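Local atomic coordinates of hypothetical protein Atu2299 (Agrobacterium tumefaciens, PDB entry 2HLY), a protein that is of unknown function but belongs to the DUF2026 family, which is grouped with the papain-like peptidases of clan CA. Residues 6-10 and 11-15; 108-112 and 113-117. All blocks are in the same frame, centred on the assembly; numbering follows the deposited sequence.

Contact 1 is the first turn of helix 10-24 with the loop that leads into it; contact 2 is a tight turn in the loop that joins strand 97-100 to strand 120-123. Their centres lie 22 Å apart, and the nearest atoms, about 5 Å apart, belong to Phe-14 and Ala-117, so the two do not touch. A less direct connection runs through Tyr-13 of contact 1. Its hydroxyl is hydrogen-bonded to Asp-100 O and Phe-120 N, at the two strand ends between which the loop of contact 2 is strung. Neither contact can be tied to an active site or ligand on present evidence; both are described as parts of the fold.

Contact 1 of 2, residues 6-10 and 11-15; sequences MLIKQ and TDYFR
Lys-9, at the N-cap of helix 10-24, meets Tyr-13 through the backbone: Tyr-13 N donates to Lys-9 O over 2.9 Å at an N-H...O angle of 164°. Lys-9 O also takes a weak, strongly bent bond from Asp-12 N at 3.0 Å. One residue on, Phe-14 N repeats the helical pattern with Gln-10 O, also at 3.0 Å.

Water carries the polar side-chain contact. Asp-12 OD2 receives hydrogen bonds from water 1 and water 2, each 2.6 Å from it; water 1 in turn accepts from Lys-9 N, and water 2 from Lys-9 NZ. Lys-9 and Asp-12 run side by side, yet Lys-9 NZ stays 5.0 Å from Asp-12 OD2, so water mediates between the charges. Asp-12 OD1 is bonded to Ser-176 N.

Van der Waals contacts lie on two parts of the turn. Ile-8 and Tyr-13, five residues apart, form a hydrophobic staple, an apolar contact with Ile-8 CD1 3.6 Å from Tyr-13 CB; a chi1 of 60° sets Ile-8 CG1 between its backbone N and carbonyl carbon and turns the branch inward. Leu-46 and Tyr-50 of helix 31-50 also pack on Ile-8. Elsewhere on the turn, Gln-10 extends alongside Phe-14, its CG and NE2 both 3.5 Å from Phe-14 CE2, with amide and ring planes 69° apart.

Asp-12 thus reaches the N-cap nitrogen through a water, a solvent-mediated counterpart of one half of a capping box, and the helix N-terminus would probably favour its anionic form.

Contact 2 of 2, residues 108-112 and 113-117; sequences EGTDA and LAVPA
Two overlapping beta turns in the loop between strands 97-100 and 120-123 bring Thr-110 against Leu-113 and Val-115. The first is close to type II', with Asp-111 and Ala-112 at its corners; the second is a single turn with 3-10 geometry through Ala-112 and Leu-113. Leu-113 N closes the first by donating to Thr-110 O over 2.8 Å at 152°, and Ala-114 N closes the second on Asp-111 O over 3.0 Å, the latter donor standing 43° out of the carbonyl plane.

The positive phi of Asp-111 is the evidence for the type II' assignment. Its carboxylate curls back on its own neighbour, Ala-112 N donating to Asp-111 OD2 at 2.6 Å; the oxygen is met on its anti side, with the donor well out of the carboxylate plane.

Inside the bend, Thr-110 crosses both partners at about right angles. Its CB lies 4.0 Å from Leu-113 CD1, and its OG1 lies 3.8 Å from Val-115 CG2. A chi1 of 50° swings this hydroxyl between the backbone N and carbonyl carbon, where water 3 lies 2.5 Å from Thr-110 OG1. Water 3 accepts from Val-115 N at 2.8 Å and donates weakly to Asp-111 O, tying the start of the turn to its exit. Thr-110 OG1 is further bonded to Phe-106 O, and Val-115 O to Ser-107 OG.

Ala-114, with left-handed backbone angles, follows the second turn: a type II' turn running into a 3-10 turn, an overlapping double turn in a strand-connecting loop.

Contact 1 of 2, residues 6-10 and 11-15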
# COMPACT_ATOMS: atom_id res chain seq x y z
N MET A 6 -1.75 11.70 -13.47
CA MET A 6 -2.02 10.77 -12.38
C MET A 6 -2.29 11.52 -11.07
O MET A 6 -1.93 12.69 -10.92
CB MET A 6 -0.87 9.76 -12.24
CG MET A 6 -0.70 8.84 -13.51
SD MET A 6 0.57 7.62 -13.17
CE MET A 6 1.92 8.64 -12.59
N LEU A 7 -2.90 10.84 -10.11
CA LEU A 7 -3.18 11.49 -8.83
C LEU A 7 -1.89 11.89 -8.13
O LEU A 7 -1.78 12.99 -7.58
CB LEU A 7 -4.00 10.58 -7.91
CG LEU A 7 -4.21 11.12 -6.49
CD1 LEU A 7 -4.98 12.44 -6.48
CD2 LEU A 7 -4.88 10.08 -5.59
N ILE A 8 -0.91 10.99 -8.14
CA ILE A 8 0.39 11.27 -7.56
C ILE A 8 1.50 10.92 -8.52
O ILE A 8 1.43 9.91 -9.25
CB ILE A 8 0.59 10.58 -6.20
CG1 ILE A 8 0.50 9.08 -6.33
CG2 ILE A 8 -0.47 11.04 -5.19
CD1 ILE A 8 0.91 8.33 -5.01
N LYS A 9 2.51 11.79 -8.58
CA LYS A 9 3.68 11.52 -9.40
C LYS A 9 4.35 10.21 -8.97
O LYS A 9 4.35 9.88 -7.78
CB LYS A 9 4.69 12.67 -9.31
CG LYS A 9 4.26 13.95 -9.96
CD LYS A 9 5.42 14.91 -9.92
CE LYS A 9 4.99 16.33 -10.16
NZ LYS A 9 6.12 17.21 -9.74
N GLN A 10 4.93 9.50 -9.93
CA GLN A 10 5.62 8.23 -9.62
C GLN A 10 6.64 8.41 -8.50
O GLN A 10 6.71 7.62 -7.55
CB GLN A 10 6.27 7.63 -10.88
CG GLN A 10 7.03 6.36 -10.57
CD GLN A 10 7.61 5.68 -11.79
OE1 GLN A 10 6.87 5.25 -12.68
NE2 GLN A 10 8.93 5.57 -11.83
N THR A 11 7.43 9.47 -8.59
CA THR A 11 8.48 9.65 -7.61
C THR A 11 7.90 9.84 -6.20
O THR A 11 8.47 9.36 -5.22
CB THR A 11 9.45 10.79 -8.01
OG1 THR A 11 10.66 10.67 -7.25
CG2 THR A 11 8.81 12.17 -7.85
N ASP A 12 6.75 10.50 -6.13
CA ASP A 12 6.08 10.76 -4.84
C ASP A 12 5.40 9.49 -4.30
O ASP A 12 5.36 9.25 -3.09
CB ASP A 12 5.11 11.93 -4.99
CG ASP A 12 5.84 13.26 -5.19
OD1 ASP A 12 6.92 13.43 -4.57
OD2 ASP A 12 5.35 14.12 -5.95
N TYR A 13 4.87 8.69 -5.21
CA TYR A 13 4.37 7.37 -4.83
C TYR A 13 5.48 6.58 -4.15
O TYR A 13 5.27 5.96 -3.10
CB TYR A 13 3.88 6.64 -6.07
CG TYR A 13 3.59 5.16 -5.86
CD1 TYR A 13 2.28 4.69 -5.65
CD2 TYR A 13 4.62 4.22 -5.92
CE1 TYR A 13 2.02 3.33 -5.48
CE2 TYR A 13 4.36 2.86 -5.75
CZ TYR A 13 3.07 2.42 -5.55
OH TYR A 13 2.86 1.06 -5.43
N PHE A 14 6.68 6.58 -4.74
CA PHE A 14 7.79 5.88 -4.12
C PHE A 14 8.19 6.48 -2.77
O PHE A 14 8.54 5.75 -1.86
CB PHE A 14 8.98 5.77 -5.08
CG PHE A 14 8.77 4.79 -6.20
CD1 PHE A 14 8.22 3.53 -5.97
CD2 PHE A 14 9.15 5.13 -7.51
CE1 PHE A 14 8.05 2.61 -7.03
CE2 PHE A 14 8.98 4.22 -8.56
CZ PHE A 14 8.43 2.97 -8.31
N ARG A 15 8.15 7.81 -2.65
CA ARG A 15 8.41 8.46 -1.34
C ARG A 15 7.45 7.91 -0.29
O ARG A 15 7.85 7.61 0.85
CB ARG A 15 8.24 9.97 -1.45
CG ARG A 15 9.39 10.64 -2.20
CD ARG A 15 9.25 12.16 -2.18
NE ARG A 15 10.46 12.78 -2.72
CZ ARG A 15 10.98 13.93 -2.28
NH1 ARG A 15 10.39 14.62 -1.31
NH2 ARG A 15 12.09 14.39 -2.83
O HOH W 1 2.83 13.94 -6.53
O HOH W 2 6.29 16.45 -6.68

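Contact 2 of 2, residues 108-112 and 113-117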
# COMPACT_ATOMS: atom_id res chain seq x y z
N GLU A 108 8.62 -9.89 -2.10
CA GLU A 108 8.74 -10.74 -0.92
C GLU A 108 7.60 -11.74 -0.91
O GLU A 108 6.45 -11.37 -1.12
CB GLU A 108 8.69 -9.91 0.36
CG GLU A 108 9.70 -8.79 0.41
CD GLU A 108 9.67 -8.05 1.74
OE1 GLU A 108 9.61 -8.72 2.80
OE2 GLU A 108 9.71 -6.80 1.73
N GLY A 109 7.93 -13.00 -0.68
CA GLY A 109 6.92 -14.03 -0.54
C GLY A 109 6.44 -14.61 -1.86
O GLY A 109 5.54 -15.43 -1.89
N THR A 110 7.06 -14.20 -2.97
CA THR A 110 6.57 -14.65 -4.28
C THR A 110 7.55 -15.59 -4.99
O THR A 110 7.21 -16.15 -6.03
CB THR A 110 6.15 -13.46 -5.17
OG1 THR A 110 7.22 -12.50 -5.19
CG2 THR A 110 4.89 -12.81 -4.60
N ASP A 111 8.71 -15.80 -4.36
CA ASP A 111 9.71 -16.80 -4.77
C ASP A 111 9.81 -16.97 -6.29
O ASP A 111 10.31 -16.08 -6.98
CB ASP A 111 9.51 -18.13 -4.00
CG ASP A 111 8.10 -18.70 -4.13
OD1 ASP A 111 7.27 -18.47 -3.22
OD2 ASP A 111 7.81 -19.38 -5.14
N ALA A 112 9.32 -18.10 -6.82
CA ALA A 112 9.39 -18.45 -8.24
C ALA A 112 8.82 -17.40 -9.19
O ALA A 112 9.26 -17.31 -10.34
CB ALA A 112 8.68 -19.78 -8.47
N LEU A 113 7.82 -16.64 -8.72
CA LEU A 113 7.17 -15.62 -9.55
C LEU A 113 8.11 -14.47 -9.90
O LEU A 113 7.89 -13.79 -10.89
CB LEU A 113 5.90 -15.08 -8.87
CG LEU A 113 4.76 -16.02 -8.45
CD1 LEU A 113 3.64 -15.24 -7.77
CD2 LEU A 113 4.20 -16.83 -9.61
N ALA A 114 9.13 -14.25 -9.07
CA ALA A 114 10.17 -13.25 -9.35
C ALA A 114 9.51 -11.93 -9.73
O ALA A 114 9.73 -11.39 -10.82
CB ALA A 114 11.09 -13.73 -10.48
N VAL A 115 8.66 -11.44 -8.84
CA VAL A 115 7.93 -10.20 -9.10
C VAL A 115 8.84 -9.00 -8.86
O VAL A 115 9.40 -8.86 -7.77
CB VAL A 115 6.67 -10.11 -8.21
CG1 VAL A 115 5.95 -8.78 -8.44
CG2 VAL A 115 5.76 -11.28 -8.49
N PRO A 116 9.00 -8.14 -9.90
CA PRO A 116 9.73 -6.88 -9.80
C PRO A 116 9.02 -5.89 -8.88
O PRO A 116 7.82 -6.04 -8.63
CB PRO A 116 9.68 -6.33 -11.23
CG PRO A 116 9.30 -7.46 -12.09
CD PRO A 116 8.48 -8.37 -11.26
N ALA A 117 9.77 -4.92 -8.37
CA ALA A 117 9.19 -3.85 -7.56
C ALA A 117 8.85 -2.67 -8.46
O ALA A 117 9.75 -2.02 -9.01
CB ALA A 117 10.17 -3.43 -6.47
O HOH W 3 9.39 -12.79 -6.47